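Local coordinates for osmolarity sensor protein EnvZ (PDB 5XGA) that probably senses osmolarity as a membrane-bound histidine kinase of Escherichia coli, represented by its periplasmic domain, which here binds the bile-salt-like detergent CHAPS, at residues R44-I47 with Y48-L51; L55-N58 with E59-E62. All blocks are in the same frame, centred on the assembly; numbering follows the deposited sequence.

How the contacts relate
Contact 1 (44-51) joins successive turns of helix 41-51; contact 2 (55-62) is the corner where edge strand 54-57 passes into helix 58-64. The two follow in series along the chain, and their centres lie about 21 Å apart, yet they meet: Tyr-48 OH packs 3.3 Å from Leu-55 CG. Both also reach bound CHAPS (CPS). Arg-44, Arg-45 and Tyr-48 of contact 1 line the site of one molecule together with Ile-110. Arg-44 also belongs to the pocket of a second molecule, and there it is joined by Leu-55 of contact 2. Helix and edge strand thus share the detergent-binding side of the domain.

Contact 1. Residues R44-I47 with Y48-L51; sequences RREI and YREL. With CPS (3-[(3-cholamidopropyl)dimethylammonio]-1-propanesulfonate), chain C.
Arg-44 to Leu-51 is one unbroken run of helix 41-51, and four successive i to i+4 backbone bonds join its halves, from Tyr-48 N to Arg-44 O (3.1 Å) through to Leu-51 N to Ile-47 O (2.9 Å). On the outer side, Glu-46 and Arg-49 cross at about a right angle and make a long salt bridge, OE2 to NH1 3.6 Å. The carboxylate reaches the edge of the guanidinium, the planes turned 60° to each other, while Arg-45 O lies over one face of that guanidinium. The Arg-45 side chain runs alongside Arg-49, the two pointing the same way; Glu-46 probably offsets some of their like charge. Elsewhere round the helix, Ile-47 CG2 packs 3.6 Å from Leu-51 CD1, and both residues lean on Glu-20 of helix 10-24. The detergent CHAPS (CPS) meets another side. Its C10 methyl sits over one face of the Tyr-48 ring, 3.4 Å from CZ, a placing that follows from CG lying anti to the backbone N (chi1 -167°). Arg-45 CG presses on CPS C11 at 3.2 Å, and CPS C14 lies over a face of the Arg-44 guanidinium, whose NH1 is bonded to Leu-24 O. Tyr-48 follows Arg-45 by three residues and Arg-44 by four, so the alpha helix brings all three together as one wall of the CHAPS site.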
ATOM      1  N   ARG A  44       5.057  12.279  -5.310  1.00 23.12           N
ATOM      2  CA  ARG A  44       4.585  11.719  -4.050  1.00 26.56           C
ATOM      3  C   ARG A  44       3.151  12.150  -3.767  1.00 24.42           C
ATOM      4  O   ARG A  44       2.322  11.336  -3.366  1.00 25.07           O
ATOM      5  CB  ARG A  44       5.521  12.135  -2.921  1.00 24.40           C
ATOM      6  CG  ARG A  44       6.872  11.419  -2.993  1.00 25.99           C
ATOM      7  CD  ARG A  44       7.334  11.099  -1.564  1.00 39.10           C
ATOM      8  NE  ARG A  44       8.228  12.128  -1.114  1.00 33.41           N
ATOM      9  CZ  ARG A  44       8.665  12.310   0.130  1.00 38.30           C
ATOM     10  NH1 ARG A  44       8.287  11.534   1.151  1.00 27.97           N
ATOM     11  NH2 ARG A  44       9.494  13.312   0.339  1.00 26.52           N
ATOM     12  N   ARG A  45       2.874  13.432  -3.993  1.00 26.43           N
ATOM     13  CA  ARG A  45       1.515  13.955  -3.925  1.00 30.36           C
ATOM     14  C   ARG A  45       0.580  13.227  -4.882  1.00 27.23           C
ATOM     15  O   ARG A  45      -0.545  12.894  -4.521  1.00 27.51           O
ATOM     16  CB  ARG A  45       1.503  15.455  -4.228  1.00 30.77           C
ATOM     17  CG  ARG A  45       1.909  16.319  -3.055  1.00 33.78           C
ATOM     18  CD  ARG A  45       1.660  17.792  -3.329  1.00 37.33           C
ATOM     19  NE  ARG A  45       2.504  18.298  -4.409  1.00 37.33           N
ATOM     20  CZ  ARG A  45       3.696  18.866  -4.232  1.00 44.58           C
ATOM     21  NH1 ARG A  45       4.199  19.001  -3.010  1.00 46.90           N
ATOM     22  NH2 ARG A  45       4.390  19.302  -5.278  1.00 41.34           N
ATOM     23  N   GLU A  46       1.041  12.961  -6.101  1.00 27.43           N
ATOM     24  CA  GLU A  46       0.170  12.325  -7.092  1.00 29.64           C
ATOM     25  C   GLU A  46      -0.043  10.833  -6.802  1.00 27.82           C
ATOM     26  O   GLU A  46      -1.136  10.305  -7.005  1.00 27.51           O
ATOM     27  CB  GLU A  46       0.736  12.518  -8.498  1.00 31.54           C
ATOM     28  CG  GLU A  46      -0.313  12.399  -9.593  1.00 43.22           C
ATOM     29  CD  GLU A  46      -1.506  13.318  -9.367  1.00 48.42           C
ATOM     30  OE1 GLU A  46      -2.570  12.831  -8.914  1.00 54.90           O
ATOM     31  OE2 GLU A  46      -1.381  14.530  -9.642  1.00 54.89           O
ATOM     32  N   ILE A  47       0.996  10.148  -6.335  1.00 19.52           N
ATOM     33  CA  ILE A  47       0.853   8.745  -5.912  1.00 20.82           C
ATOM     34  C   ILE A  47      -0.200   8.596  -4.818  1.00 19.87           C
ATOM     35  O   ILE A  47      -1.066   7.714  -4.882  1.00 24.02           O
ATOM     36  CB  ILE A  47       2.174   8.160  -5.363  1.00 22.46           C
ATOM     37  CG1 ILE A  47       3.147   7.872  -6.506  1.00 26.10           C
ATOM     38  CG2 ILE A  47       1.883   6.870  -4.580  1.00 19.31           C
ATOM     39  CD1 ILE A  47       4.610   7.605  -6.053  1.00 26.34           C
ATOM     40  N   TYR A  48      -0.102   9.453  -3.806  1.00 19.51           N
ATOM     41  CA  TYR A  48      -1.057   9.447  -2.704  1.00 23.11           C
ATOM     42  C   TYR A  48      -2.480   9.604  -3.240  1.00 24.59           C
ATOM     43  O   TYR A  48      -3.360   8.828  -2.910  1.00 21.20           O
ATOM     44  CB  TYR A  48      -0.746  10.554  -1.697  1.00 21.14           C
ATOM     45  CG  TYR A  48      -1.510  10.394  -0.386  1.00 24.93           C
ATOM     46  CD1 TYR A  48      -0.983   9.638   0.655  1.00 21.14           C
ATOM     47  CD2 TYR A  48      -2.763  10.975  -0.204  1.00 27.40           C
ATOM     48  CE1 TYR A  48      -1.678   9.466   1.843  1.00 25.05           C
ATOM     49  CE2 TYR A  48      -3.465  10.818   0.992  1.00 25.78           C
ATOM     50  CZ  TYR A  48      -2.915  10.060   2.008  1.00 25.55           C
ATOM     51  OH  TYR A  48      -3.589   9.891   3.198  1.00 22.86           O
ATOM     52  N   ARG A  49      -2.703  10.596  -4.088  1.00 24.99           N
ATOM     53  CA  ARG A  49      -4.045  10.793  -4.628  1.00 24.70           C
ATOM     54  C   ARG A  49      -4.502   9.660  -5.533  1.00 26.12           C
ATOM     55  O   ARG A  49      -5.606   9.140  -5.374  1.00 30.68           O
ATOM     56  CB  ARG A  49      -4.116  12.119  -5.376  1.00 32.53           C
ATOM     57  CG  ARG A  49      -4.029  13.316  -4.471  1.00 36.90           C
ATOM     58  CD  ARG A  49      -4.351  14.600  -5.216  1.00 45.47           C
ATOM     59  NE  ARG A  49      -3.619  15.730  -4.658  1.00 52.28           N
ATOM     60  CZ  ARG A  49      -2.587  16.319  -5.255  1.00 52.41           C
ATOM     61  NH1 ARG A  49      -2.173  15.894  -6.447  1.00 47.57           N
ATOM     62  NH2 ARG A  49      -1.977  17.338  -4.665  1.00 53.12           N
ATOM     63  N   GLU A  50      -3.660   9.274  -6.482  1.00 22.85           N
ATOM     64  CA  GLU A  50      -4.025   8.236  -7.441  1.00 29.30           C
ATOM     65  C   GLU A  50      -4.291   6.889  -6.756  1.00 34.02           C
ATOM     66  O   GLU A  50      -5.143   6.121  -7.198  1.00 27.06           O
ATOM     67  CB  GLU A  50      -2.926   8.086  -8.499  1.00 33.07           C
ATOM     68  CG  GLU A  50      -3.270   7.125  -9.627  1.00 48.16           C
ATOM     69  CD  GLU A  50      -4.481   7.570 -10.440  1.00 53.37           C
ATOM     70  OE1 GLU A  50      -4.707   8.795 -10.565  1.00 51.93           O
ATOM     71  OE2 GLU A  50      -5.211   6.689 -10.950  1.00 49.82           O
ATOM     72  N   LEU A  51      -3.579   6.595  -5.670  1.00 24.94           N
ATOM     73  CA  LEU A  51      -3.847   5.338  -4.983  1.00 26.46           C
ATOM     74  C   LEU A  51      -5.183   5.363  -4.257  1.00 28.07           C
ATOM     75  O   LEU A  51      -5.733   4.314  -3.939  1.00 30.74           O
ATOM     76  CB  LEU A  51      -2.744   5.007  -3.992  1.00 19.46           C
ATOM     77  CG  LEU A  51      -1.451   4.468  -4.579  1.00 25.43           C
ATOM     78  CD1 LEU A  51      -0.414   4.376  -3.462  1.00 25.87           C
ATOM     79  CD2 LEU A  51      -1.682   3.115  -5.195  1.00 26.11           C
TER
HETATM   80  C1  CPS C 202       3.359  16.420   0.300  1.00 56.19           C
HETATM   81  C2  CPS C 202       3.067  14.956   0.581  1.00 48.10           C
HETATM   82  C3  CPS C 202       0.499  14.954   0.922  1.00 53.98           C
HETATM   83  C4  CPS C 202      -0.630  15.104   1.942  1.00 50.49           C
HETATM   84  C5  CPS C 202      -0.540  14.150   3.120  1.00 56.09           C
HETATM   85  C6  CPS C 202       0.873  13.767   3.465  1.00 45.51           C
HETATM   86  C7  CPS C 202       0.655  12.610   4.387  1.00 49.00           C
HETATM   87  C8  CPS C 202      -0.200  13.381   5.360  1.00 46.32           C
HETATM   88  C9  CPS C 202      -0.780  14.572   4.574  1.00 52.95           C
HETATM   89  C10 CPS C 202      -1.427  12.975   2.756  1.00 49.25           C
HETATM   90  C11 CPS C 202       2.536  14.332  -0.683  1.00 50.77           C
HETATM   91  C12 CPS C 202       4.664  16.737  -0.428  1.00 53.68           C
HETATM   92  C13 CPS C 202       5.895  16.107   0.189  1.00 48.45           C
HETATM   93  C14 CPS C 202       5.497  15.248   1.373  1.00 47.19           C
HETATM   94  C15 CPS C 202       4.395  14.285   0.987  1.00 49.91           C
HETATM   95  C16 CPS C 202       4.269  13.224   2.055  1.00 48.60           C
HETATM   96  C17 CPS C 202       3.249  13.640   3.080  1.00 48.39           C
HETATM   97  C18 CPS C 202       1.907  13.608   2.389  1.00 45.44           C
HETATM   98  C19 CPS C 202       1.877  14.846   1.552  1.00 47.27           C
HETATM   99  C20 CPS C 202      -2.183  14.926   5.106  1.00 46.36           C
HETATM  100  C21 CPS C 202      -2.981  15.912   4.248  1.00 51.23           C
HETATM  101  C22 CPS C 202      -2.177  15.383   6.571  1.00 52.47           C
HETATM  102  C23 CPS C 202      -2.290  14.302   7.648  1.00 51.52           C
HETATM  103  C24 CPS C 202      -2.407  14.894   9.055  1.00 57.63           C
HETATM  104  C25 CPS C 202      -2.562  12.632   9.981  1.00 56.88           C
HETATM  105  C26 CPS C 202      -3.754  11.966  10.676  1.00 55.34           C
HETATM  106  C27 CPS C 202      -3.906  12.417  12.133  1.00 58.54           C
HETATM  107  C28 CPS C 202      -3.505  10.132  12.631  1.00 56.13           C
HETATM  108  C29 CPS C 202      -1.810  11.744  13.035  1.00 68.48           C
HETATM  109  C30 CPS C 202      -3.739  11.820  14.432  1.00 66.05           C
HETATM  110  N1  CPS C 202      -2.534  14.084  10.105  1.00 56.59           N
HETATM  111  N2  CPS C 202      -3.253  11.502  13.076  1.00 61.29           N
HETATM  112  O1  CPS C 202      -2.395  16.098   9.268  1.00 63.95           O
HETATM  113  O2  CPS C 202       6.804  17.148   0.527  1.00 53.05           O
HETATM  114  O3  CPS C 202       3.523  14.962   3.530  1.00 38.96           O
HETATM  115  O4  CPS C 202      -0.701  16.446   2.363  1.00 58.02           O

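Contact 2. Residues L55-N58 with E59-E62; sequences LYSN and EAAE
Between Tyr-56 and Ala-61 the chain leaves strand 54-57 and turns straight into helix 58-64, with the CA atoms of Ser-57 and Ala-60 5.2 Å apart. Ser-57 is the N-cap. Its OG accepts from Ala-60 N at 3.2 Å with an N-H...O angle of 162°; chi1 of 66° sets the hydroxyl between the backbone N and the carbonyl carbon, turned to the first turn of the helix. The same residue holds that turn a second time, for Ala-61 N bonds to Ser-57 O at 2.9 Å. One residue on, Glu-62 N bonds to Asn-58 O, and the extended Glu-62 side chain runs past this carbonyl, CG 3.1 Å from Asn-58 O.

Tyr-56 packs its CB and one ring edge against the first turn of the helix. Its CB meets Ala-61 CB at 3.8 Å, and the CD2 edge of the ring lies against the Ala-60 to Ala-61 peptide, 3.6 Å from Ala-61 N, with Ala-60 CB also touching CD2. With only methyl groups at Ala-60 and Ala-61, the ring edge probably can come this close to the helix backbone. Beyond the corner, Tyr-56 stacks edge-to-face with Trp-101. The Asn-58 side chain leads away from the Tyr-56 ring and touches Trp-111; its OD1 is bonded to Lys-103 NZ. The whole is a serine N-cap at a strand-to-helix junction, where helix 58-64 follows edge strand 54-57 of the five-stranded antiparallel sheet and packs through Ala-61 on Trp-111 of the neighbouring strand 110-115.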
ATOM      1  N   LEU A  55      -6.532   7.123   5.452  1.00 20.78           N
ATOM      2  CA  LEU A  55      -5.853   6.807   6.713  1.00 24.04           C
ATOM      3  C   LEU A  55      -6.863   6.635   7.836  1.00 25.21           C
ATOM      4  O   LEU A  55      -7.708   7.505   8.050  1.00 25.80           O
ATOM      5  CB  LEU A  55      -4.861   7.904   7.092  1.00 17.35           C
ATOM      6  CG  LEU A  55      -3.806   8.258   6.053  1.00 22.41           C
ATOM      7  CD1 LEU A  55      -2.848   9.307   6.626  1.00 23.80           C
ATOM      8  CD2 LEU A  55      -3.040   7.007   5.629  1.00 19.68           C
ATOM      9  N   TYR A  56      -6.755   5.520   8.553  1.00 22.27           N
ATOM     10  CA  TYR A  56      -7.688   5.165   9.624  1.00 25.45           C
ATOM     11  C   TYR A  56      -6.998   4.992  10.968  1.00 31.05           C
ATOM     12  O   TYR A  56      -5.922   4.410  11.040  1.00 27.04           O
ATOM     13  CB  TYR A  56      -8.405   3.863   9.296  1.00 27.86           C
ATOM     14  CG  TYR A  56      -9.522   3.976   8.293  1.00 24.25           C
ATOM     15  CD1 TYR A  56      -9.262   4.254   6.957  1.00 23.73           C
ATOM     16  CD2 TYR A  56     -10.836   3.769   8.679  1.00 30.01           C
ATOM     17  CE1 TYR A  56     -10.291   4.338   6.033  1.00 23.26           C
ATOM     18  CE2 TYR A  56     -11.875   3.859   7.762  1.00 28.32           C
ATOM     19  CZ  TYR A  56     -11.597   4.143   6.443  1.00 25.90           C
ATOM     20  OH  TYR A  56     -12.638   4.220   5.531  1.00 25.65           O
ATOM     21  N   SER A  57      -7.631   5.473  12.034  1.00 30.66           N
ATOM     22  CA  SER A  57      -7.227   5.077  13.382  1.00 34.16           C
ATOM     23  C   SER A  57      -7.557   3.607  13.568  1.00 27.36           C
ATOM     24  O   SER A  57      -8.372   3.058  12.833  1.00 28.81           O
ATOM     25  CB  SER A  57      -7.942   5.914  14.446  1.00 35.09           C
ATOM     26  OG  SER A  57      -9.328   5.643  14.433  1.00 33.32           O
ATOM     27  N   ASN A  58      -6.939   2.970  14.559  1.00 34.47           N
ATOM     28  CA  ASN A  58      -7.231   1.570  14.871  1.00 36.61           C
ATOM     29  C   ASN A  58      -8.718   1.331  15.105  1.00 39.13           C
ATOM     30  O   ASN A  58      -9.297   0.357  14.603  1.00 35.78           O
ATOM     31  CB  ASN A  58      -6.426   1.116  16.098  1.00 39.33           C
ATOM     32  CG  ASN A  58      -4.933   1.163  15.855  1.00 44.36           C
ATOM     33  OD1 ASN A  58      -4.481   0.955  14.730  1.00 38.86           O
ATOM     34  ND2 ASN A  58      -4.159   1.446  16.899  1.00 42.95           N
ATOM     35  N   GLU A  59      -9.334   2.230  15.863  1.00 40.37           N
ATOM     36  CA  GLU A  59     -10.745   2.097  16.218  1.00 40.65           C
ATOM     37  C   GLU A  59     -11.627   2.199  14.972  1.00 43.93           C
ATOM     38  O   GLU A  59     -12.461   1.324  14.718  1.00 43.76           O
ATOM     39  CB  GLU A  59     -11.140   3.166  17.244  1.00 43.83           C
ATOM     40  CG  GLU A  59     -12.623   3.173  17.617  1.00 58.31           C
ATOM     41  CD  GLU A  59     -13.009   4.363  18.487  1.00 63.61           C
ATOM     42  OE1 GLU A  59     -12.175   4.790  19.314  1.00 61.75           O
ATOM     43  OE2 GLU A  59     -14.143   4.874  18.338  1.00 63.86           O
ATOM     44  N   ALA A  60     -11.419   3.259  14.192  1.00 41.49           N
ATOM     45  CA  ALA A  60     -12.191   3.501  12.974  1.00 34.47           C
ATOM     46  C   ALA A  60     -12.025   2.373  11.977  1.00 36.15           C
ATOM     47  O   ALA A  60     -12.995   1.923  11.367  1.00 39.30           O
ATOM     48  CB  ALA A  60     -11.780   4.812  12.350  1.00 31.32           C
ATOM     49  N   ALA A  61     -10.788   1.913  11.809  1.00 31.86           N
ATOM     50  CA  ALA A  61     -10.501   0.818  10.887  1.00 28.26           C
ATOM     51  C   ALA A  61     -11.295  -0.429  11.230  1.00 33.76           C
ATOM     52  O   ALA A  61     -11.863  -1.083  10.350  1.00 33.85           O
ATOM     53  CB  ALA A  61      -9.028   0.492  10.896  1.00 32.75           C
ATOM     54  N   GLU A  62     -11.308  -0.767  12.513  1.00 36.05           N
ATOM     55  CA  GLU A  62     -11.965  -1.986  12.961  1.00 48.37           C
ATOM     56  C   GLU A  62     -13.455  -1.956  12.632  1.00 49.78           C
ATOM     57  O   GLU A  62     -14.118  -2.989  12.618  1.00 60.47           O
ATOM     58  CB  GLU A  62     -11.733  -2.197  14.462  1.00 45.95           C
ATOM     59  CG  GLU A  62     -10.286  -2.573  14.802  1.00 50.52           C
ATOM     60  CD  GLU A  62     -10.062  -2.817  16.287  1.00 70.56           C
ATOM     61  OE1 GLU A  62     -10.723  -2.148  17.111  1.00 75.03           O
ATOM     62  OE2 GLU A  62      -9.225  -3.679  16.637  1.00 73.65           O
TER